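Local structure of F5/8 type C domain protein (Bacteroides ovatus, 4ZRX) at residues Gln123-Val126 and Val127-Leu130; Gln168-Glu171 and Leu172-Tyr176; Ser252-Asn255 and Asn256-Gly260; Ala265-Leu268 and Gly269-Lys272. The protein is a putative alpha-L-fucosidase that probably hydrolyses terminal fucose from glycans with a TIM-barrel catalytic domain, which is followed in the chain by beta-sandwich regions. All blocks are in the same frame, centred on the assembly; numbering follows the deposited sequence.

Contact 1. Residues Gln123-Val126 and Val127-Leu130; sequences QGDV and VKEL
Asp-125 folds its carboxylate over the first turn of the helix that follows it, and this is the tight part of the contact. OD1 accepts from Lys-128 N at 2.9 Å in a nearly straight bond (165°), the donor standing well above the carboxylate plane. With CG anti to the backbone N (chi1 -179°), the Asp-125 side chain reaches forward to that amide, and its CG comes to rest 3.4 Å from Lys-128 CB. OD2, beside Lys-128 CB, is bonded by Tyr-176 OH. Backbone bonds then continue the helix, Glu-129 N to Asp-125 O and Leu-130 N to Val-126 O.

Asp-125 is thus the N-cap of helix 126-137 in the TIM-barrel domain, its carboxylate meeting an amide that has no earlier helical carbonyl to use; the helix dipole would probably favour its negative charge. Apolar packing backs the helix: Val-127 and Leu-130 lie on Leu-94 and Phe-141 of the barrel strands, Val-126 and Leu-130 on Trp-80 of helix 77-86.

Looser and more polar is the part round Lys-128 and Glu-129. Lys-128 crosses the Asp-125 side chain at about a right angle and, bent at chi3 and chi4, curls back so that CE lies 4.0 Å from Asp-125 CB, yet NZ stays 5.5 Å from Asp-125 OD2 and forms no salt bridge with it. One water bridges this side, accepting from Asp-125 N at 3.0 Å and donating to Glu-129 OE2 at 2.6 Å; its bond from Lys-128 NZ is weak. Glu-129 OE2 also pairs with Lys-120, and the exposed Lys-128 borders solvent.

Contact 2. Residues Gln168-Glu171 and Leu172-Tyr176; sequences QLTE and LLTNY
The Tyr-176 ring brings its CD2 to 3.5 Å from Glu-171 O, an oblique approach. One face of the ring carries Asn-175 CB, 3.7 Å above the plane and offset toward the rim, and Leu-172 C lies in plane at an edge. The Glu-171 carboxylate, also flat, is held by the loop around Trp-105: OE1 meets Thr-107 OG1 and Trp-105 NE1, and OE2 meets Ala-108 N.

Between the two segments the contact is the C-terminal part of helix 158-174, the crossover helix of the beta-alpha-beta unit joining strands 140-145 and 181-184. Leu-169 and Leu-173, one turn apart, touch methyl to methyl, CD1 to CD1 at 3.7 Å. Leu-173 also packs on Ile-208 and Leu-211 of helix 201-211. An alanine in place of Leu-173 would remove both branches, and would probably open a gap between Leu-169 CD1 and that neighbouring helix.

Thr-170 and Thr-174 lie side by side and point the same way. Thr-174 holds OG1 beside its own backbone N (chi1 -62°), which turns the hydroxyl back along the helix to donate to Thr-170 O at 2.8 Å, with CG2 of Thr-170 3.7 Å from the same OG1. Glu-171 O takes two amides from the same face of its plane: Asn-175 N at 3.0 Å, nearly straight, and Thr-174 N at 3.3 Å, from well above the plane. Thr-170 O is thus held by a hydroxyl and Glu-171 O by two amides, which would hold the last residues close to the helix while the leucines face the core.

Contact 3. Residues Ser252-Asn255 and Asn256-Gly260; sequences SQEN and NKRLG
Helix 252-259 runs through both segments on regular i to i-4 amide bonds, such as Asn-256 N to Ser-252 O at 2.9 Å, and closes in a Schellman motif at Gly-260, whose positive phi (72°) suits glycine and whose N bonds back to Lys-257 O. The helix lies at the surface of the fucosidase domain.

On the solvent side Arg-258 reaches back along the turn. Its chain is extended from the backbone and then bends at chi3, which lays the guanidinium beside Asn-255 with the two side chains pointing the same way. Arg-258 NH1 gives a 2.8 Å bond to Asn-255 OD1; the oxygen sits near the guanidinium plane at its edge, whereas the donor stands above the amide plane, the two planes being 60° apart. Glu-254 O lies over one face of the same guanidinium. The salt bridge from Arg-258 NH2 to Glu-254 OE1, at 3.4 Å, is weak, and since Glu-254 has a second conformer it is doubtful as a lasting grip. An alanine in place of Asn-255 would take away the OD1 acceptor and is likely to set the Arg-258 guanidinium freer to swing into solvent.

The inner side meets loops: Asn-256 packs on Leu-244 and Val-261, and Leu-259 on Val-243. Ser-252 OG bonds to Tyr-249 O, just ahead of the helix. The first torsion of Asn-256 (chi1 -67°) sets CG beside the backbone N and 3.3 Å from Ser-252 O, and its OD1 accepts from Thr-245 N.

Contact 4. Residues Ala265-Leu268 and Gly269-Lys272; sequences AEDL and GSRK
The first torsion of Asp-267 (chi1 -180°) places CG trans to its own N, where the carboxylate can reach the next residues, while Ser-270 sets OG between its backbone N and carbonyl carbon (chi1 68°), and the two groups meet. Ser-270 OG donates to Asp-267 OD2 at 2.6 Å, on the syn side and close to the carboxylate plane. The other oxygen serves two amides: Ser-270 N arrives at 2.9 Å on the syn lone pair of OD1, and Gly-269 N comes at 3.0 Å from above the plane. The bond to Gly-269 N closes an Asx turn.

Three donors thus grip the carboxylate and would fix its rotation. Gly-269 sits at phi -174°, where a CB would fall only 2.9 Å from Leu-268 O, a clash.

Ser-270 is the N-cap of the weakly bonded helix 271-274, its OG accepting from Ile-273 N. Just past it Arg-271 makes a salt bridge to Glu-402, and Gly-269 O accepts from Arg-447, joining this part of the fucosidase domain to the following beta-sandwich. Asp-267 stands behind the cap as a second-shell residue: by accepting the hydrogen bond of the Ser-270 hydroxyl it probably orients OG to accept from Ile-273 N, and the gathered N-H and O-H donors would probably favour the ionised carboxylate.

Overall arrangement
All four contacts are local and fall in the fucosidase domain, but they form two separate pairs. Contacts 1 and 2, centres 13 Å apart, touch directly: Tyr-176 OH lies 2.7 Å from Asp-125 OD2, a probable hydrogen bond, and Val-127 CG1 packs 3.6 Å from Tyr-176 CD1, so the start of helix 126-137 is tied to the residues at the close of helix 158-174. Contacts 3 and 4 also have centres 13 Å apart, on successive helices, yet their nearest atoms stay about 5 Å apart. Between the pairs, nearest atoms are about 19 to 29 Å apart. No sugar ligand takes part in any of these contacts, which are structural packing within the domain.

Contact 1. Residues Gln123-Val126 and Val127-Leu130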
ATOM      1  N   GLN A 123     -21.973 -20.427 -18.901  1.00 23.91           N
ATOM      2  CA  GLN A 123     -22.356 -21.177 -17.718  1.00 24.52           C
ATOM      3  C   GLN A 123     -21.418 -20.949 -16.565  1.00 24.63           C
ATOM      4  O   GLN A 123     -21.536 -21.652 -15.550  1.00 26.46           O
ATOM      5  CB  GLN A 123     -22.449 -22.667 -18.021  1.00 25.20           C
ATOM      6  CG  GLN A 123     -23.265 -23.051 -19.286  1.00 25.92           C
ATOM      7  CD  GLN A 123     -24.680 -22.473 -19.267  1.00 26.34           C
ATOM      8  OE1 GLN A 123     -25.444 -22.734 -18.352  1.00 27.33           O
ATOM      9  NE2 GLN A 123     -24.992 -21.627 -20.214  1.00 26.71           N
ATOM     10  N   GLY A 124     -20.541 -19.967 -16.662  1.00 22.64           N
ATOM     11  CA  GLY A 124     -19.570 -19.732 -15.610  1.00 23.50           C
ATOM     12  C   GLY A 124     -20.028 -18.848 -14.462  1.00 22.53           C
ATOM     13  O   GLY A 124     -21.001 -18.073 -14.553  1.00 22.07           O
ATOM     14  N   ASP A 125     -19.258 -18.922 -13.372  1.00 21.79           N
ATOM     15  CA  ASP A 125     -19.486 -18.060 -12.252  1.00 20.69           C
ATOM     16  C   ASP A 125     -18.135 -17.932 -11.509  1.00 19.60           C
ATOM     17  O   ASP A 125     -17.674 -18.869 -10.873  1.00 19.45           O
ATOM     18  CB  ASP A 125     -20.544 -18.703 -11.354  1.00 21.06           C
ATOM     19  CG  ASP A 125     -20.880 -17.849 -10.141  1.00 21.01           C
ATOM     20  OD1 ASP A 125     -20.041 -16.971  -9.766  1.00 20.19           O
ATOM     21  OD2 ASP A 125     -21.951 -18.124  -9.539  1.00 21.37           O
ATOM     22  N   VAL A 126     -17.485 -16.788 -11.679  1.00 19.32           N
ATOM     23  CA  VAL A 126     -16.130 -16.594 -11.115  1.00 18.51           C
ATOM     24  C   VAL A 126     -16.220 -16.587  -9.607  1.00 17.91           C
ATOM     25  O   VAL A 126     -15.333 -17.079  -8.924  1.00 18.02           O
ATOM     26  CB  VAL A 126     -15.497 -15.317 -11.586  1.00 18.47           C
ATOM     27  CG1 VAL A 126     -14.115 -15.141 -11.002  1.00 17.89           C
ATOM     28  CG2 VAL A 126     -15.408 -15.322 -13.145  1.00 19.37           C
ATOM     29  N   VAL A 127     -17.282 -15.972  -9.109  1.00 17.85           N
ATOM     30  CA  VAL A 127     -17.467 -15.854  -7.665  1.00 18.15           C
ATOM     31  C   VAL A 127     -17.590 -17.249  -7.058  1.00 18.73           C
ATOM     32  O   VAL A 127     -16.989 -17.549  -6.030  1.00 18.26           O
ATOM     33  CB  VAL A 127     -18.673 -14.959  -7.331  1.00 18.38           C
ATOM     34  CG1 VAL A 127     -18.843 -14.741  -5.839  1.00 18.75           C
ATOM     35  CG2 VAL A 127     -18.596 -13.580  -8.028  1.00 18.07           C
ATOM     36  N   LYS A 128     -18.346 -18.124  -7.713  1.00 19.28           N
ATOM     37  CA  LYS A 128     -18.479 -19.480  -7.289  1.00 20.89           C
ATOM     38  C   LYS A 128     -17.154 -20.222  -7.300  1.00 20.22           C
ATOM     39  O   LYS A 128     -16.845 -20.930  -6.340  1.00 20.22           O
ATOM     40  CB  LYS A 128     -19.504 -20.204  -8.179  1.00 23.81           C
ATOM     41  CG  LYS A 128     -19.771 -21.672  -7.719  1.00 27.60           C
ATOM     42  CD  LYS A 128     -20.878 -22.338  -8.564  1.00 31.83           C
ATOM     43  CE  LYS A 128     -20.484 -22.424 -10.001  1.00 37.08           C
ATOM     44  NZ  LYS A 128     -19.023 -22.743 -10.314  1.00 39.68           N
ATOM     45  N   GLU A 129     -16.370 -20.103  -8.371  1.00 19.76           N
ATOM     46  CA  GLU A 129     -15.104 -20.791  -8.432  1.00 20.21           C
ATOM     47  C   GLU A 129     -14.158 -20.303  -7.313  1.00 19.65           C
ATOM     48  O   GLU A 129     -13.452 -21.122  -6.715  1.00 19.11           O
ATOM     49  CB  GLU A 129     -14.437 -20.609  -9.782  1.00 21.62           C
ATOM     50  CG  GLU A 129     -15.289 -21.192 -10.897  1.00 24.29           C
ATOM     51  CD  GLU A 129     -14.559 -21.601 -12.159  1.00 28.26           C
ATOM     52  OE1 GLU A 129     -13.356 -21.871 -12.099  1.00 29.60           O
ATOM     53  OE2 GLU A 129     -15.255 -21.756 -13.222  1.00 31.54           O
ATOM     54  N   LEU A 130     -14.166 -18.995  -7.052  1.00 19.14           N
ATOM     55  CA  LEU A 130     -13.343 -18.455  -5.975  1.00 18.49           C
ATOM     56  C   LEU A 130     -13.817 -19.010  -4.629  1.00 19.03           C
ATOM     57  O   LEU A 130     -13.000 -19.417  -3.777  1.00 19.04           O
ATOM     58  CB  LEU A 130     -13.371 -16.922  -5.941  1.00 18.02           C
ATOM     59  CG  LEU A 130     -12.505 -16.319  -4.832  1.00 17.77           C
ATOM     60  CD1 LEU A 130     -11.083 -16.743  -4.934  1.00 18.16           C
ATOM     61  CD2 LEU A 130     -12.632 -14.797  -4.935  1.00 18.49           C
TER
HETATM   62  O   HOH W   1     -17.883 -21.591 -13.257  1.00 27.20           O

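Contact 2. Residues Gln168-Glu171 and Leu172-Tyr176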
ATOM      1  N   GLN A 168     -28.379  -7.431  -6.209  1.00 25.24           N
ATOM      2  CA  GLN A 168     -27.001  -7.930  -6.453  1.00 23.66           C
ATOM      3  C   GLN A 168     -26.256  -8.354  -5.186  1.00 22.43           C
ATOM      4  O   GLN A 168     -25.648  -9.449  -5.102  1.00 22.92           O
ATOM      5  CB  GLN A 168     -26.188  -6.887  -7.195  1.00 23.51           C
ATOM      6  CG  GLN A 168     -26.688  -6.652  -8.604  1.00 23.72           C
ATOM      7  CD  GLN A 168     -25.770  -5.751  -9.434  1.00 23.37           C
ATOM      8  OE1 GLN A 168     -25.023  -4.913  -8.899  1.00 23.79           O
ATOM      9  NE2 GLN A 168     -25.885  -5.846 -10.738  1.00 23.04           N
ATOM     10  N   LEU A 169     -26.371  -7.505  -4.189  1.00 22.89           N
ATOM     11  CA  LEU A 169     -25.725  -7.706  -2.874  1.00 22.04           C
ATOM     12  C   LEU A 169     -26.265  -8.923  -2.200  1.00 22.71           C
ATOM     13  O   LEU A 169     -25.550  -9.690  -1.657  1.00 22.74           O
ATOM     14  CB  LEU A 169     -25.898  -6.455  -2.052  1.00 22.64           C
ATOM     15  CG  LEU A 169     -25.316  -6.435  -0.635  1.00 23.30           C
ATOM     16  CD1 LEU A 169     -23.809  -6.550  -0.704  1.00 22.59           C
ATOM     17  CD2 LEU A 169     -25.771  -5.149   0.022  1.00 24.37           C
ATOM     18  N   THR A 170     -27.589  -9.117  -2.264  1.00 24.17           N
ATOM     19  CA  THR A 170     -28.244 -10.276  -1.678  1.00 24.20           C
ATOM     20  C   THR A 170     -27.778 -11.542  -2.345  1.00 23.67           C
ATOM     21  O   THR A 170     -27.485 -12.492  -1.688  1.00 23.86           O
ATOM     22  CB  THR A 170     -29.771 -10.122  -1.744  1.00 26.30           C
ATOM     23  OG1 THR A 170     -30.160  -8.944  -1.011  1.00 26.40           O
ATOM     24  CG2 THR A 170     -30.493 -11.367  -1.211  1.00 27.32           C
ATOM     25  N   GLU A 171     -27.586 -11.541  -3.659  1.00 23.29           N
ATOM     26  CA  GLU A 171     -27.041 -12.753  -4.277  1.00 23.48           C
ATOM     27  C   GLU A 171     -25.649 -13.099  -3.725  1.00 22.73           C
ATOM     28  O   GLU A 171     -25.328 -14.272  -3.346  1.00 23.06           O
ATOM     29  CB  GLU A 171     -26.965 -12.579  -5.803  1.00 23.31           C
ATOM     30  CG  GLU A 171     -28.313 -12.548  -6.442  1.00 24.52           C
ATOM     31  CD  GLU A 171     -28.323 -12.042  -7.868  1.00 25.28           C
ATOM     32  OE1 GLU A 171     -27.357 -11.303  -8.307  1.00 24.86           O
ATOM     33  OE2 GLU A 171     -29.363 -12.354  -8.549  1.00 26.30           O
ATOM     34  N   LEU A 172     -24.798 -12.081  -3.689  1.00 22.39           N
ATOM     35  CA  LEU A 172     -23.418 -12.268  -3.245  1.00 21.21           C
ATOM     36  C   LEU A 172     -23.312 -12.715  -1.805  1.00 21.43           C
ATOM     37  O   LEU A 172     -22.399 -13.458  -1.463  1.00 20.46           O
ATOM     38  CB  LEU A 172     -22.579 -10.993  -3.503  1.00 20.66           C
ATOM     39  CG  LEU A 172     -22.363 -10.583  -4.966  1.00 21.25           C
ATOM     40  CD1 LEU A 172     -21.689  -9.263  -5.057  1.00 21.41           C
ATOM     41  CD2 LEU A 172     -21.533 -11.638  -5.640  1.00 21.15           C
ATOM     42  N   LEU A 173     -24.269 -12.271  -1.002  1.00 22.39           N
ATOM     43  CA  LEU A 173     -24.240 -12.552   0.427  1.00 24.18           C
ATOM     44  C   LEU A 173     -25.075 -13.758   0.845  1.00 25.20           C
ATOM     45  O   LEU A 173     -25.127 -14.080   2.032  1.00 24.92           O
ATOM     46  CB  LEU A 173     -24.678 -11.309   1.194  1.00 25.94           C
ATOM     47  CG  LEU A 173     -23.815 -10.044   1.020  1.00 26.35           C
ATOM     48  CD1 LEU A 173     -24.205  -9.026   2.041  1.00 27.90           C
ATOM     49  CD2 LEU A 173     -22.367 -10.240   1.034  1.00 26.05           C
ATOM     50  N   THR A 174     -25.750 -14.390  -0.113  1.00 25.56           N
ATOM     51  CA  THR A 174     -26.607 -15.574   0.117  1.00 27.18           C
ATOM     52  C   THR A 174     -25.973 -16.837  -0.449  1.00 27.36           C
ATOM     53  O   THR A 174     -25.848 -17.888   0.237  1.00 28.45           O
ATOM     54  CB  THR A 174     -27.955 -15.359  -0.491  1.00 28.70           C
ATOM     55  OG1 THR A 174     -28.592 -14.233   0.131  1.00 28.45           O
ATOM     56  CG2 THR A 174     -28.871 -16.656  -0.303  1.00 30.72           C
ATOM     57  N   ASN A 175     -25.523 -16.744  -1.708  1.00 26.74           N
ATOM     58  CA  ASN A 175     -25.122 -17.946  -2.441  1.00 27.09           C
ATOM     59  C   ASN A 175     -23.693 -18.335  -2.382  1.00 26.03           C
ATOM     60  O   ASN A 175     -23.298 -19.313  -3.010  1.00 25.76           O
ATOM     61  CB  ASN A 175     -25.511 -17.767  -3.920  1.00 28.59           C
ATOM     62  CG  ASN A 175     -26.987 -17.566  -4.106  1.00 30.50           C
ATOM     63  OD1 ASN A 175     -27.420 -16.803  -4.979  1.00 32.94           O
ATOM     64  ND2 ASN A 175     -27.742 -18.200  -3.297  1.00 29.90           N
ATOM     65  N   TYR A 176     -22.863 -17.614  -1.603  1.00 23.91           N
ATOM     66  CA  TYR A 176     -21.424 -17.894  -1.600  1.00 23.27           C
ATOM     67  C   TYR A 176     -20.863 -17.971  -0.161  1.00 23.07           C
ATOM     68  O   TYR A 176     -19.761 -17.421   0.097  1.00 21.83           O
ATOM     69  CB  TYR A 176     -20.738 -16.771  -2.394  1.00 22.92           C
ATOM     70  CG  TYR A 176     -21.278 -16.669  -3.801  1.00 22.91           C
ATOM     71  CD1 TYR A 176     -20.874 -17.585  -4.796  1.00 23.01           C
ATOM     72  CD2 TYR A 176     -22.258 -15.763  -4.129  1.00 22.77           C
ATOM     73  CE1 TYR A 176     -21.423 -17.556  -6.059  1.00 23.24           C
ATOM     74  CE2 TYR A 176     -22.792 -15.730  -5.403  1.00 23.61           C
ATOM     75  CZ  TYR A 176     -22.352 -16.618  -6.378  1.00 22.92           C
ATOM     76  OH  TYR A 176     -22.928 -16.524  -7.639  1.00 23.39           O
TER

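Contact 3. Residues Ser252-Asn255 and Asn256-Gly260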
ATOM      1  N   SER A 252     -22.236  13.493   7.358  1.00 32.86           N
ATOM      2  CA  SER A 252     -20.801  13.454   7.153  1.00 31.26           C
ATOM      3  C   SER A 252     -20.236  14.617   6.376  1.00 32.06           C
ATOM      4  O   SER A 252     -19.234  15.140   6.767  1.00 30.34           O
ATOM      5  CB  SER A 252     -20.335  12.126   6.517  1.00 30.40           C
ATOM      6  OG  SER A 252     -20.843  11.950   5.222  1.00 31.72           O
ATOM      7  N   GLN A 253     -20.829  15.012   5.247  1.00 34.32           N
ATOM      8  CA  GLN A 253     -20.159  16.030   4.442  1.00 36.17           C
ATOM      9  C   GLN A 253     -20.040  17.351   5.219  1.00 37.57           C
ATOM     10  O   GLN A 253     -18.973  17.964   5.216  1.00 36.50           O
ATOM     11  CB  GLN A 253     -20.872  16.242   3.105  1.00 40.58           C
ATOM     12  CG  GLN A 253     -20.223  17.280   2.200  1.00 44.04           C
ATOM     13  CD  GLN A 253     -21.208  17.776   1.146  1.00 49.76           C
ATOM     14  OE1 GLN A 253     -21.282  17.218   0.061  1.00 54.04           O
ATOM     15  NE2 GLN A 253     -22.015  18.790   1.494  1.00 53.85           N
ATOM     16  N   GLU A 254     -21.124  17.784   5.877  1.00 39.44           N
ATOM     17  CA  GLU A 254     -21.099  19.036   6.641  0.50 40.37           C
ATOM     18  C   GLU A 254     -20.178  18.931   7.852  1.00 38.74           C
ATOM     19  O   GLU A 254     -19.405  19.821   8.096  1.00 38.61           O
ATOM     20  CB  GLU A 254     -22.502  19.484   7.097  0.50 43.02           C
ATOM     21  CG  GLU A 254     -22.561  20.961   7.513  0.50 45.18           C
ATOM     22  CD  GLU A 254     -23.933  21.384   8.001  0.50 47.98           C
ATOM     23  OE1 GLU A 254     -24.436  20.771   8.966  0.50 49.40           O
ATOM     24  OE2 GLU A 254     -24.498  22.342   7.435  0.50 50.16           O
ATOM     25  N   ASN A 255     -20.288  17.845   8.615  1.00 35.96           N
ATOM     26  CA  ASN A 255     -19.465  17.669   9.820  1.00 35.23           C
ATOM     27  C   ASN A 255     -17.982  17.531   9.516  1.00 31.30           C
ATOM     28  O   ASN A 255     -17.159  18.166  10.139  1.00 30.62           O
ATOM     29  CB  ASN A 255     -19.979  16.508  10.652  1.00 35.71           C
ATOM     30  CG  ASN A 255     -21.371  16.810  11.216  1.00 38.13           C
ATOM     31  OD1 ASN A 255     -22.033  17.799  10.821  1.00 42.17           O
ATOM     32  ND2 ASN A 255     -21.816  15.999  12.124  1.00 37.80           N
ATOM     33  N   ASN A 256     -17.656  16.765   8.499  1.00 28.85           N
ATOM     34  CA  ASN A 256     -16.266  16.729   8.087  1.00 27.94           C
ATOM     35  C   ASN A 256     -15.726  18.058   7.620  1.00 28.63           C
ATOM     36  O   ASN A 256     -14.578  18.412   7.930  1.00 27.41           O
ATOM     37  CB  ASN A 256     -16.041  15.638   7.059  1.00 26.62           C
ATOM     38  CG  ASN A 256     -16.212  14.257   7.621  1.00 26.49           C
ATOM     39  OD1 ASN A 256     -16.110  14.051   8.829  1.00 25.80           O
ATOM     40  ND2 ASN A 256     -16.506  13.299   6.747  1.00 25.93           N
ATOM     41  N   LYS A 257     -16.542  18.831   6.881  1.00 30.70           N
ATOM     42  CA  LYS A 257     -16.076  20.154   6.442  1.00 33.11           C
ATOM     43  C   LYS A 257     -15.873  21.079   7.632  1.00 33.60           C
ATOM     44  O   LYS A 257     -14.858  21.779   7.707  1.00 33.07           O
ATOM     45  CB  LYS A 257     -17.071  20.761   5.404  1.00 37.04           C
ATOM     46  CG  LYS A 257     -16.814  22.215   4.963  1.00 42.00           C
ATOM     47  CD  LYS A 257     -15.906  22.357   3.723  1.00 45.31           C
ATOM     48  CE  LYS A 257     -16.241  23.692   2.990  1.00 49.23           C
ATOM     49  NZ  LYS A 257     -15.205  24.183   2.016  1.00 51.29           N
ATOM     50  N   ARG A 258     -16.801  21.053   8.588  1.00 34.37           N
ATOM     51  CA  ARG A 258     -16.669  21.886   9.779  1.00 38.06           C
ATOM     52  C   ARG A 258     -15.411  21.548  10.560  1.00 35.99           C
ATOM     53  O   ARG A 258     -14.742  22.444  11.029  1.00 36.11           O
ATOM     54  CB  ARG A 258     -17.920  21.777  10.665  1.00 42.20           C
ATOM     55  CG  ARG A 258     -17.850  22.462  12.040  1.00 46.29           C
ATOM     56  CD  ARG A 258     -18.930  21.906  12.956  1.00 49.88           C
ATOM     57  NE  ARG A 258     -20.239  22.220  12.375  1.00 55.76           N
ATOM     58  CZ  ARG A 258     -21.187  21.353  11.975  1.00 59.10           C
ATOM     59  NH1 ARG A 258     -21.053  20.035  12.110  1.00 57.82           N
ATOM     60  NH2 ARG A 258     -22.329  21.838  11.464  1.00 62.76           N
ATOM     61  N   LEU A 259     -15.039  20.272  10.641  1.00 34.20           N
ATOM     62  CA  LEU A 259     -13.813  19.914  11.381  1.00 32.99           C
ATOM     63  C   LEU A 259     -12.538  19.989  10.560  1.00 31.23           C
ATOM     64  O   LEU A 259     -11.467  19.876  11.130  1.00 29.58           O
ATOM     65  CB  LEU A 259     -13.921  18.516  11.969  1.00 33.16           C
ATOM     66  CG  LEU A 259     -15.016  18.265  13.006  1.00 35.05           C
ATOM     67  CD1 LEU A 259     -14.817  16.935  13.668  1.00 34.02           C
ATOM     68  CD2 LEU A 259     -15.102  19.350  14.018  1.00 38.71           C
ATOM     69  N   GLY A 260     -12.643  20.183   9.243  1.00 30.45           N
ATOM     70  CA  GLY A 260     -11.478  20.219   8.372  1.00 27.76           C
ATOM     71  C   GLY A 260     -10.845  18.836   8.184  1.00 26.51           C
ATOM     72  O   GLY A 260      -9.635  18.736   8.122  1.00 25.47           O
TER

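Contact 4. Residues Ala265-Leu268 and Gly269-Lys272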
ATOM      1  N   ALA A 265      -6.644  13.436   5.085  1.00 17.24           N
ATOM      2  CA  ALA A 265      -6.105  14.440   6.013  1.00 18.45           C
ATOM      3  C   ALA A 265      -5.101  13.844   6.961  1.00 18.58           C
ATOM      4  O   ALA A 265      -5.140  12.633   7.284  1.00 17.87           O
ATOM      5  CB  ALA A 265      -7.245  15.064   6.761  1.00 18.63           C
ATOM      6  N   GLU A 266      -4.228  14.719   7.419  1.00 19.01           N
ATOM      7  CA  GLU A 266      -3.159  14.309   8.323  1.00 20.85           C
ATOM      8  C   GLU A 266      -3.608  13.949   9.708  1.00 19.71           C
ATOM      9  O   GLU A 266      -3.176  12.884  10.222  1.00 20.89           O
ATOM     10  CB  GLU A 266      -2.148  15.397   8.358  1.00 23.17           C
ATOM     11  CG  GLU A 266      -1.405  15.380   7.051  1.00 25.90           C
ATOM     12  CD  GLU A 266      -0.578  16.575   6.856  1.00 31.75           C
ATOM     13  OE1 GLU A 266      -0.778  17.572   7.622  1.00 39.34           O
ATOM     14  OE2 GLU A 266       0.195  16.569   5.867  1.00 35.13           O
ATOM     15  N   ASP A 267      -4.457  14.777  10.300  1.00 19.12           N
ATOM     16  CA  ASP A 267      -4.912  14.584  11.684  1.00 19.57           C
ATOM     17  C   ASP A 267      -6.378  14.266  11.718  1.00 20.04           C
ATOM     18  O   ASP A 267      -7.212  15.126  11.368  1.00 20.37           O
ATOM     19  CB  ASP A 267      -4.640  15.847  12.484  1.00 20.85           C
ATOM     20  CG  ASP A 267      -5.082  15.752  13.962  1.00 22.54           C
ATOM     21  OD1 ASP A 267      -5.394  14.646  14.440  1.00 22.09           O
ATOM     22  OD2 ASP A 267      -5.136  16.825  14.619  1.00 23.85           O
ATOM     23  N   LEU A 268      -6.691  13.047  12.152  1.00 18.16           N
ATOM     24  CA  LEU A 268      -8.021  12.569  12.257  1.00 18.91           C
ATOM     25  C   LEU A 268      -8.419  12.218  13.693  1.00 19.05           C
ATOM     26  O   LEU A 268      -9.486  11.648  13.880  1.00 20.34           O
ATOM     27  CB  LEU A 268      -8.241  11.393  11.307  1.00 18.65           C
ATOM     28  CG  LEU A 268      -8.012  11.721   9.807  1.00 19.16           C
ATOM     29  CD1 LEU A 268      -8.172  10.482   8.985  1.00 19.43           C
ATOM     30  CD2 LEU A 268      -9.037  12.798   9.363  1.00 20.33           C
ATOM     31  N   GLY A 269      -7.621  12.592  14.694  1.00 19.94           N
ATOM     32  CA  GLY A 269      -7.992  12.270  16.079  1.00 20.00           C
ATOM     33  C   GLY A 269      -7.180  12.796  17.228  1.00 20.86           C
ATOM     34  O   GLY A 269      -7.385  12.291  18.328  1.00 20.43           O
ATOM     35  N   SER A 270      -6.300  13.782  17.012  1.00 20.12           N
ATOM     36  CA  SER A 270      -5.528  14.346  18.133  1.00 22.04           C
ATOM     37  C   SER A 270      -6.457  15.047  19.123  1.00 22.42           C
ATOM     38  O   SER A 270      -7.579  15.375  18.799  1.00 23.07           O
ATOM     39  CB  SER A 270      -4.538  15.390  17.668  1.00 22.19           C
ATOM     40  OG  SER A 270      -5.247  16.530  17.195  1.00 23.74           O
ATOM     41  N   ARG A 271      -5.959  15.329  20.326  1.00 23.09           N
ATOM     42  CA  ARG A 271      -6.793  16.063  21.282  1.00 24.32           C
ATOM     43  C   ARG A 271      -7.182  17.445  20.772  1.00 26.27           C
ATOM     44  O   ARG A 271      -8.281  17.939  21.060  1.00 27.35           O
ATOM     45  CB  ARG A 271      -6.077  16.278  22.628  1.00 24.87           C
ATOM     46  CG  ARG A 271      -5.790  14.992  23.350  1.00 24.72           C
ATOM     47  CD  ARG A 271      -5.324  15.290  24.806  1.00 25.10           C
ATOM     48  NE  ARG A 271      -4.800  14.096  25.446  1.00 24.06           N
ATOM     49  CZ  ARG A 271      -4.714  13.895  26.756  1.00 25.07           C
ATOM     50  NH1 ARG A 271      -5.235  14.786  27.616  1.00 26.42           N
ATOM     51  NH2 ARG A 271      -4.189  12.781  27.225  1.00 25.63           N
ATOM     52  N   LYS A 272      -6.297  18.056  20.008  1.00 26.45           N
ATOM     53  CA  LYS A 272      -6.603  19.346  19.403  1.00 29.54           C
ATOM     54  C   LYS A 272      -7.858  19.262  18.571  1.00 29.72           C
ATOM     55  O   LYS A 272      -8.738  20.125  18.687  1.00 30.50           O
ATOM     56  CB  LYS A 272      -5.428  19.772  18.539  1.00 31.82           C
ATOM     57  CG  LYS A 272      -5.529  21.083  17.791  1.00 36.02           C
ATOM     58  CD  LYS A 272      -4.279  21.115  16.814  1.00 38.92           C
ATOM     59  CE  LYS A 272      -4.468  21.910  15.568  1.00 43.13           C
ATOM     60  NZ  LYS A 272      -4.402  23.362  15.933  1.00 44.43           N
TER